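Long-range contacts in protein ACDH-11, isoform b (Caenorhabditis elegans, PDB 4Y9J), which belongs to the acyl-CoA dehydrogenase family of flavoproteins and binds flavin-adenine dinucleotide as a four-chain assembly: residues W184-E192 with D230-I238; A200-V208 with Y215-F223. All blocks are in the same frame, centred on the assembly; numbering follows the deposited sequence. Where two conformers were deposited one is given.

Contact 1. Residues W184-E192 with D230-I238; sequences WTSGQWMTE and DVALTLARI. With FAD (flavin-adenine dinucleotide), chain E.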
# COMPACT_ATOMS: atom_id res chain seq x y z
N TRP B 184 26.62 -15.51 11.59
CA TRP B 184 26.03 -14.30 12.14
C TRP B 184 26.42 -13.05 11.33
O TRP B 184 27.41 -13.05 10.56
CB TRP B 184 26.51 -14.06 13.57
CG TRP B 184 25.84 -14.84 14.66
CD1 TRP B 184 24.77 -15.72 14.54
CD2 TRP B 184 26.14 -14.81 16.06
NE1 TRP B 184 24.41 -16.18 15.73
CE2 TRP B 184 25.24 -15.67 16.70
CE3 TRP B 184 27.09 -14.16 16.83
CZ2 TRP B 184 25.27 -15.93 18.08
CZ3 TRP B 184 27.10 -14.40 18.21
CH2 TRP B 184 26.20 -15.26 18.80
N THR B 185 25.68 -11.97 11.58
CA THR B 185 26.03 -10.66 11.09
C THR B 185 26.01 -9.69 12.28
O THR B 185 25.46 -10.01 13.33
CB THR B 185 25.07 -10.13 10.01
OG1 THR B 185 23.70 -10.12 10.48
CG2 THR B 185 25.24 -10.92 8.75
N SER B 186 26.66 -8.53 12.10
CA SER B 186 26.72 -7.51 13.13
C SER B 186 26.15 -6.20 12.65
O SER B 186 26.25 -5.88 11.47
CB SER B 186 28.14 -7.27 13.60
OG SER B 186 28.26 -6.31 14.66
N GLY B 187 25.68 -5.41 13.61
CA GLY B 187 25.42 -3.98 13.39
C GLY B 187 26.40 -3.11 14.14
O GLY B 187 27.32 -3.61 14.77
N GLN B 188 26.23 -1.80 13.99
CA GLN B 188 27.18 -0.80 14.48
C GLN B 188 26.24 0.36 14.85
O GLN B 188 25.65 0.97 13.96
CB GLN B 188 28.13 -0.40 13.32
CG GLN B 188 29.06 0.85 13.52
CD GLN B 188 29.74 1.32 12.22
OE1 GLN B 188 29.46 0.83 11.13
NE2 GLN B 188 30.60 2.36 12.34
N TRP B 189 26.12 0.67 16.14
CA TRP B 189 25.12 1.68 16.61
C TRP B 189 25.81 2.89 17.27
O TRP B 189 25.96 2.98 18.49
CB TRP B 189 24.11 1.09 17.59
CG TRP B 189 23.36 -0.12 17.12
CD1 TRP B 189 23.21 -0.60 15.86
CD2 TRP B 189 22.63 -1.02 17.96
NE1 TRP B 189 22.45 -1.76 15.86
CE2 TRP B 189 22.10 -2.04 17.14
CE3 TRP B 189 22.40 -1.08 19.33
CZ2 TRP B 189 21.34 -3.05 17.62
CZ3 TRP B 189 21.67 -2.09 19.82
CH2 TRP B 189 21.14 -3.08 18.97
N MET B 190 26.20 3.84 16.45
CA MET B 190 26.87 5.04 16.86
C MET B 190 26.04 6.31 16.88
O MET B 190 26.09 7.13 17.86
CB MET B 190 28.08 5.30 15.95
CG MET B 190 29.21 4.36 16.28
SD MET B 190 30.65 4.46 15.16
CE MET B 190 31.20 6.16 15.44
N THR B 191 25.31 6.48 15.80
CA THR B 191 24.60 7.71 15.50
C THR B 191 23.44 7.93 16.42
O THR B 191 22.62 7.03 16.63
CB THR B 191 24.19 7.79 14.06
OG1 THR B 191 25.32 7.68 13.21
CG2 THR B 191 23.43 9.09 13.79
N GLU B 192 23.38 9.13 16.99
CA GLU B 192 22.26 9.50 17.85
C GLU B 192 21.63 10.82 17.36
O GLU B 192 22.18 11.47 16.48
CB GLU B 192 22.70 9.56 19.29
CG GLU B 192 23.30 8.21 19.80
CD GLU B 192 23.30 8.02 21.27
OE1 GLU B 192 22.74 8.86 22.04
OE2 GLU B 192 23.95 7.02 21.72
N ASP B 230 22.70 -10.34 14.41
CA ASP B 230 22.75 -11.10 15.64
C ASP B 230 23.39 -10.37 16.79
O ASP B 230 23.03 -10.60 17.95
CB ASP B 230 23.45 -12.42 15.36
CG ASP B 230 22.84 -13.11 14.16
OD1 ASP B 230 21.80 -13.74 14.40
OD2 ASP B 230 23.34 -12.91 12.98
N VAL B 231 24.37 -9.53 16.49
CA VAL B 231 25.10 -8.74 17.49
C VAL B 231 25.30 -7.33 16.97
O VAL B 231 25.09 -7.04 15.79
CB VAL B 231 26.48 -9.33 17.84
CG1 VAL B 231 26.35 -10.68 18.51
CG2 VAL B 231 27.37 -9.39 16.61
N ALA B 232 25.74 -6.46 17.86
CA ALA B 232 26.08 -5.11 17.51
C ALA B 232 27.15 -4.57 18.42
O ALA B 232 27.23 -4.93 19.57
CB ALA B 232 24.84 -4.22 17.56
N LEU B 233 27.94 -3.69 17.86
CA LEU B 233 28.88 -2.88 18.61
C LEU B 233 28.26 -1.53 18.80
O LEU B 233 27.69 -0.98 17.84
CB LEU B 233 30.17 -2.79 17.84
CG LEU B 233 30.98 -4.14 17.77
CD1 LEU B 233 32.24 -3.99 16.95
CD2 LEU B 233 31.46 -4.44 19.15
N THR B 234 28.41 -0.96 20.00
CA THR B 234 27.91 0.37 20.25
C THR B 234 28.73 1.10 21.29
O THR B 234 29.59 0.50 21.92
CB THR B 234 26.41 0.30 20.69
OG1 THR B 234 25.80 1.61 20.68
CG2 THR B 234 26.26 -0.35 21.98
N LEU B 235 28.53 2.41 21.40
CA LEU B 235 29.24 3.27 22.36
C LEU B 235 28.25 3.72 23.37
O LEU B 235 27.10 3.94 22.98
CB LEU B 235 29.73 4.51 21.64
CG LEU B 235 30.75 4.20 20.55
CD1 LEU B 235 31.09 5.51 19.83
CD2 LEU B 235 32.04 3.55 21.09
N ALA B 236 28.69 3.88 24.61
CA ALA B 236 27.91 4.42 25.70
C ALA B 236 28.80 5.03 26.76
O ALA B 236 29.99 4.76 26.79
CB ALA B 236 27.06 3.32 26.33
N ARG B 237 28.20 5.83 27.64
CA ARG B 237 28.88 6.45 28.76
C ARG B 237 28.63 5.73 30.04
O ARG B 237 27.49 5.59 30.49
CB ARG B 237 28.37 7.87 28.93
CG ARG B 237 28.57 8.74 27.71
CD ARG B 237 28.21 10.21 27.96
NE ARG B 237 28.21 10.86 26.67
CZ ARG B 237 29.28 11.33 26.04
NH1 ARG B 237 30.50 11.33 26.64
NH2 ARG B 237 29.12 11.81 24.81
N ILE B 238 29.73 5.30 30.67
CA ILE B 238 29.64 4.50 31.84
C ILE B 238 29.30 5.44 32.96
O ILE B 238 29.83 6.56 33.01
CB ILE B 238 30.96 3.72 32.09
CG1 ILE B 238 31.04 2.60 31.03
CG2 ILE B 238 30.97 3.22 33.52
CD1 ILE B 238 32.13 1.58 31.31
PA FAD E . 25.50 15.80 10.71
O1A FAD E . 26.90 15.63 11.29
O2A FAD E . 24.44 16.48 11.59
O5B FAD E . 25.56 16.78 9.42
C5B FAD E . 26.41 16.44 8.34
C4B FAD E . 26.86 17.73 7.70
O4B FAD E . 27.55 18.45 8.74
C3B FAD E . 27.77 17.55 6.53
O3B FAD E . 27.83 18.76 5.68
C2B FAD E . 29.10 17.53 7.27
O2B FAD E . 30.20 17.81 6.39
C1B FAD E . 28.88 18.66 8.30
N9A FAD E . 29.86 18.61 9.40
C8A FAD E . 29.85 17.76 10.47
N7A FAD E . 30.96 17.97 11.24
C5A FAD E . 31.67 19.00 10.67
C6A FAD E . 32.92 19.71 10.97
N6A FAD E . 33.63 19.39 12.08
N1A FAD E . 33.29 20.69 10.11
C2A FAD E . 32.59 20.98 9.00
N3A FAD E . 31.45 20.39 8.67
C4A FAD E . 30.95 19.40 9.46
N1 FAD E . 24.74 5.29 11.82
C2 FAD E . 24.96 4.24 12.67
O2 FAD E . 25.68 4.47 13.68
N3 FAD E . 24.59 3.03 12.45
C4 FAD E . 23.87 2.62 11.42
O4 FAD E . 23.53 1.47 11.29
C4X FAD E . 23.55 3.71 10.43
N5 FAD E . 22.68 3.39 9.38
C5X FAD E . 22.43 4.50 8.53
C6 FAD E . 21.60 4.19 7.41
C7 FAD E . 21.32 5.25 6.48
C7M FAD E . 20.48 4.85 5.30
C8 FAD E . 21.82 6.58 6.76
C8M FAD E . 21.49 7.72 5.78
C9 FAD E . 22.62 6.89 7.85
C9A FAD E . 22.93 5.85 8.79
N10 FAD E . 23.68 6.14 9.89
C10 FAD E . 23.97 5.05 10.75
C1' FAD E . 24.08 7.46 10.20
C2' FAD E . 25.27 8.11 9.47
O2' FAD E . 26.52 7.63 9.94
C3' FAD E . 25.19 9.62 9.68
O3' FAD E . 24.03 10.01 8.99
C4' FAD E . 26.43 10.31 9.15
O4' FAD E . 27.60 9.91 9.87
C5' FAD E . 26.26 11.84 9.19
O5' FAD E . 26.01 12.27 10.59
P FAD E . 24.59 13.09 10.88
O1P FAD E . 23.50 12.35 10.21
O2P FAD E . 24.55 13.40 12.35
O3P FAD E . 24.86 14.49 10.07
O HOH W 1 22.44 -12.61 10.47

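Contact 2. Residues A200-V208 with Y215-F223; sequences AGGCDTYAV and YRLHGYKWF. With FAD (flavin-adenine dinucleotide), chain E.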
# COMPACT_ATOMS: atom_id res chain seq x y z
N ALA B 200 31.31 12.31 20.06
CA ALA B 200 31.72 12.85 21.33
C ALA B 200 30.70 13.77 21.93
O ALA B 200 30.50 13.78 23.11
CB ALA B 200 33.03 13.62 21.19
N GLY B 201 30.15 14.66 21.12
CA GLY B 201 29.11 15.61 21.57
C GLY B 201 27.70 15.01 21.46
O GLY B 201 26.78 15.36 22.21
N GLY B 202 27.53 14.09 20.53
CA GLY B 202 26.18 13.56 20.22
C GLY B 202 25.69 12.42 21.10
O GLY B 202 24.46 12.25 21.26
N CYS B 203 26.60 11.57 21.56
CA CYS B 203 26.16 10.34 22.20
C CYS B 203 25.63 10.62 23.60
O CYS B 203 26.35 11.13 24.45
CB CYS B 203 27.30 9.33 22.26
SG CYS B 203 26.84 7.76 23.10
N ASP B 204 24.38 10.22 23.83
CA ASP B 204 23.72 10.33 25.15
C ASP B 204 23.13 8.94 25.54
O ASP B 204 21.99 8.87 26.09
CB ASP B 204 22.59 11.35 25.04
CG ASP B 204 22.24 11.95 26.37
OD1 ASP B 204 23.17 12.38 27.11
OD2 ASP B 204 21.05 12.04 26.69
N THR B 205 23.92 7.87 25.33
CA THR B 205 23.60 6.55 25.89
C THR B 205 24.47 6.26 27.07
O THR B 205 25.67 6.57 27.03
CB THR B 205 23.76 5.50 24.80
OG1 THR B 205 22.82 5.83 23.77
CG2 THR B 205 23.50 4.11 25.30
N TYR B 206 23.86 5.68 28.13
CA TYR B 206 24.48 5.49 29.42
C TYR B 206 24.48 4.01 29.73
O TYR B 206 23.56 3.27 29.31
CB TYR B 206 23.76 6.30 30.53
CG TYR B 206 23.90 7.75 30.24
CD1 TYR B 206 23.04 8.37 29.35
CD2 TYR B 206 24.96 8.49 30.75
CE1 TYR B 206 23.20 9.70 28.99
CE2 TYR B 206 25.15 9.80 30.40
CZ TYR B 206 24.28 10.41 29.50
OH TYR B 206 24.41 11.73 29.18
N ALA B 207 25.52 3.58 30.42
CA ALA B 207 25.75 2.18 30.76
C ALA B 207 25.85 2.04 32.25
O ALA B 207 26.73 2.65 32.89
CB ALA B 207 27.03 1.67 30.12
N VAL B 208 24.96 1.23 32.83
CA VAL B 208 24.94 1.06 34.25
C VAL B 208 25.46 -0.31 34.61
O VAL B 208 24.93 -1.29 34.17
CB VAL B 208 23.53 1.23 34.82
CG1 VAL B 208 23.51 0.89 36.30
CG2 VAL B 208 23.05 2.66 34.61
N TYR B 215 26.99 -4.55 31.60
CA TYR B 215 26.27 -3.32 31.85
C TYR B 215 24.84 -3.41 31.21
O TYR B 215 24.57 -4.23 30.28
CB TYR B 215 27.00 -2.11 31.22
CG TYR B 215 28.32 -1.79 31.87
CD1 TYR B 215 29.42 -2.64 31.70
CD2 TYR B 215 28.44 -0.68 32.72
CE1 TYR B 215 30.63 -2.38 32.35
CE2 TYR B 215 29.63 -0.43 33.39
CZ TYR B 215 30.71 -1.29 33.21
OH TYR B 215 31.88 -1.01 33.87
N ARG B 216 23.98 -2.52 31.68
CA ARG B 216 22.61 -2.26 31.19
C ARG B 216 22.73 -0.96 30.43
O ARG B 216 23.18 0.01 31.03
CB ARG B 216 21.72 -1.91 32.40
CG ARG B 216 20.87 -2.97 33.00
CD ARG B 216 19.79 -2.32 33.88
NE ARG B 216 20.24 -1.74 35.15
CZ ARG B 216 20.05 -0.48 35.59
NH1 ARG B 216 19.45 0.48 34.90
NH2 ARG B 216 20.46 -0.17 36.80
N LEU B 217 22.32 -0.92 29.17
CA LEU B 217 22.36 0.30 28.38
C LEU B 217 20.99 0.99 28.30
O LEU B 217 19.95 0.35 28.09
CB LEU B 217 22.86 0.05 26.94
CG LEU B 217 24.19 -0.65 26.78
CD1 LEU B 217 24.62 -0.79 25.33
CD2 LEU B 217 25.30 0.00 27.65
N HIS B 218 21.06 2.33 28.35
CA HIS B 218 19.91 3.22 28.31
C HIS B 218 20.22 4.37 27.36
O HIS B 218 21.13 5.19 27.64
CB HIS B 218 19.58 3.73 29.73
CG HIS B 218 19.05 2.67 30.64
ND1 HIS B 218 19.88 1.88 31.44
CD2 HIS B 218 17.80 2.27 30.90
CE1 HIS B 218 19.15 1.02 32.11
NE2 HIS B 218 17.89 1.23 31.80
N GLY B 219 19.52 4.41 26.27
CA GLY B 219 19.78 5.42 25.22
C GLY B 219 18.88 5.30 24.05
O GLY B 219 17.99 4.37 24.02
N TYR B 220 19.09 6.17 23.05
CA TYR B 220 18.30 6.17 21.86
C TYR B 220 19.22 6.12 20.64
O TYR B 220 20.03 7.05 20.47
CB TYR B 220 17.42 7.42 21.80
CG TYR B 220 16.30 7.32 20.78
CD1 TYR B 220 16.49 7.50 19.41
CD2 TYR B 220 15.01 7.15 21.21
CE1 TYR B 220 15.43 7.44 18.52
CE2 TYR B 220 13.96 7.02 20.32
CZ TYR B 220 14.14 7.20 19.00
OH TYR B 220 13.04 7.05 18.18
N LYS B 221 19.18 5.05 19.85
CA LYS B 221 20.03 4.94 18.68
C LYS B 221 19.21 5.40 17.47
O LYS B 221 18.16 4.86 17.15
CB LYS B 221 20.53 3.52 18.54
CG LYS B 221 21.36 3.11 19.73
CD LYS B 221 22.64 3.98 19.88
CE LYS B 221 23.40 3.65 21.13
NZ LYS B 221 24.73 4.32 21.11
N TRP B 222 19.68 6.44 16.82
CA TRP B 222 18.88 7.18 15.84
C TRP B 222 18.89 6.57 14.47
O TRP B 222 17.92 6.78 13.74
CB TRP B 222 19.39 8.63 15.80
CG TRP B 222 18.78 9.61 14.89
CD1 TRP B 222 19.49 10.51 14.11
CD2 TRP B 222 17.41 10.00 14.78
NE1 TRP B 222 18.64 11.33 13.43
CE2 TRP B 222 17.35 11.07 13.85
CE3 TRP B 222 16.22 9.58 15.41
CZ2 TRP B 222 16.14 11.67 13.49
CZ3 TRP B 222 15.02 10.16 15.04
CH2 TRP B 222 14.99 11.19 14.08
N PHE B 223 19.98 5.90 14.08
CA PHE B 223 20.05 5.10 12.86
C PHE B 223 20.70 3.78 13.26
O PHE B 223 21.88 3.80 13.65
CB PHE B 223 20.93 5.67 11.73
CG PHE B 223 20.32 6.85 10.98
CD1 PHE B 223 20.18 8.09 11.59
CD2 PHE B 223 19.78 6.68 9.71
CE1 PHE B 223 19.57 9.17 10.87
CE2 PHE B 223 19.18 7.74 9.03
CZ PHE B 223 19.07 8.96 9.63
PA FAD E . 25.50 15.80 10.71
O1A FAD E . 26.90 15.63 11.29
O2A FAD E . 24.44 16.48 11.59
O5B FAD E . 25.56 16.78 9.42
C5B FAD E . 26.41 16.44 8.34
C4B FAD E . 26.86 17.73 7.70
O4B FAD E . 27.55 18.45 8.74
C3B FAD E . 27.77 17.55 6.53
O3B FAD E . 27.83 18.76 5.68
C2B FAD E . 29.10 17.53 7.27
O2B FAD E . 30.20 17.81 6.39
C1B FAD E . 28.88 18.66 8.30
N9A FAD E . 29.86 18.61 9.40
C8A FAD E . 29.85 17.76 10.47
N7A FAD E . 30.96 17.97 11.24
C5A FAD E . 31.67 19.00 10.67
C6A FAD E . 32.92 19.71 10.97
N6A FAD E . 33.63 19.39 12.08
N1A FAD E . 33.29 20.69 10.11
C2A FAD E . 32.59 20.98 9.00
N3A FAD E . 31.45 20.39 8.67
C4A FAD E . 30.95 19.40 9.46
N1 FAD E . 24.74 5.29 11.82
C2 FAD E . 24.96 4.24 12.67
O2 FAD E . 25.68 4.47 13.68
N3 FAD E . 24.59 3.03 12.45
C4 FAD E . 23.87 2.62 11.42
O4 FAD E . 23.53 1.47 11.29
C4X FAD E . 23.55 3.71 10.43
N5 FAD E . 22.68 3.39 9.38
C5X FAD E . 22.43 4.50 8.53
C6 FAD E . 21.60 4.19 7.41
C7 FAD E . 21.32 5.25 6.48
C7M FAD E . 20.48 4.85 5.30
C8 FAD E . 21.82 6.58 6.76
C8M FAD E . 21.49 7.72 5.78
C9 FAD E . 22.62 6.89 7.85
C9A FAD E . 22.93 5.85 8.79
N10 FAD E . 23.68 6.14 9.89
C10 FAD E . 23.97 5.05 10.75
C1' FAD E . 24.08 7.46 10.20
C2' FAD E . 25.27 8.11 9.47
O2' FAD E . 26.52 7.63 9.94
C3' FAD E . 25.19 9.62 9.68
O3' FAD E . 24.03 10.01 8.99
C4' FAD E . 26.43 10.31 9.15
O4' FAD E . 27.60 9.91 9.87
C5' FAD E . 26.26 11.84 9.19
O5' FAD E . 26.01 12.27 10.59
P FAD E . 24.59 13.09 10.88
O1P FAD E . 23.50 12.35 10.21
O2P FAD E . 24.55 13.40 12.35
O3P FAD E . 24.86 14.49 10.07
O HOH W 2 20.54 8.60 23.57

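Contact 1. Residues W184-E192 with D230-I238
A parallel strand pair in the beta domain of the acyl-CoA dehydrogenase fold joins 186-189 to 231-238 and leads into the flavin site. G187 N donates to V231 O at 2.8 Å, and W189 N to L233 O at 2.8 Å. G187 O takes two donors, L233 N from the partner strand and S186 OG from its own. Before the strands begin, D230 CB lies over one face of the W184 indole, 3.5 Å from the centroid of the five-membered ring, and the carboxylate is 17° from the ring plane. With CG beside the backbone N (chi1 -51°), D230 OD2 reaches T185 N at 2.9 Å through its anti lone pair. A water links the same OD2 to T185 OG1. The A232 methyl sits over the six-membered ring of W189, with A232 CB 3.5 Å from W189 CE2. T234 OG1 donates in the carbonyl plane to W189 O at 2.6 Å. Q188 O, within the strand, accepts from FAD N3 at 2.8 Å; further on, M190 N and T191 N donate to FAD O2. Helix 166-175 packs against W184, helix 143-158 against T185, S186 and Q188, and strand 252-258 pairs antiparallel along the other edge of 231-238.

Contact 2. Residues A200-V208 with Y215-F223
Strands 206-208 and 215-221 run antiparallel, with Y206-H218 and V208-R216 as hydrogen-bonded pairs and A207-L217 as the non-hydrogen-bonded pair between them. Y206 N donates to H218 O at 2.8 Å, and V208 N to R216 O at 2.8 Å. Both bonds are returned. The A207 methyl meets L217 CD2 at a tight 3.4 Å from its CB, and it also touches Y215 CD2. On the face of Y206, V208 and H218, the R216 chain bends at chi3 (-72°) and lies alongside V208. One face of the R216 guanidinium is turned to V208, with R216 NH2 modelled 3.3 Å from V208 CG1. The strands form a beta hairpin in the middle domain of the acyl-CoA dehydrogenase fold. At the open end, away from the turn, T205 OG1 lies 3.4 Å from G219 CA. K221 crosses T205 at about a right angle, with K221 CE 3.5 Å from T205 OG1. T205 OG1 is hydrogen-bonded, and K221 NZ salt-bridged, to E192. A water accepts from Y220 N and donates weakly to D204 O. D204 OD2 forms a salt bridge with R5 of the third subunit. Past the corner at W222, F223 CB comes within 3.3 Å of FAD N10.

Contact 1 and contact 2 belong to one mixed sheet, with centres about 10 Å apart. Strands 231-238 and 206-209 are neighbours in it, and R237 N lies 2.7 Å from T205 O, a probable hydrogen bond. Along the chain, contact 2 is nested inside the loop closed by contact 1. A buried polar cluster also joins them, with E192 OE2 2.6 Å from T205 OG1. The ammonium of K221 bonds further to T234 OG1, W189 O and L235 O, so one lysine ties both strands of contact 1 to the hairpin. One segment of each contact reaches the flavin: 184-192 binds its pyrimidine edge, and F223 O of 215-223 lies 3.1 Å from FAD N3.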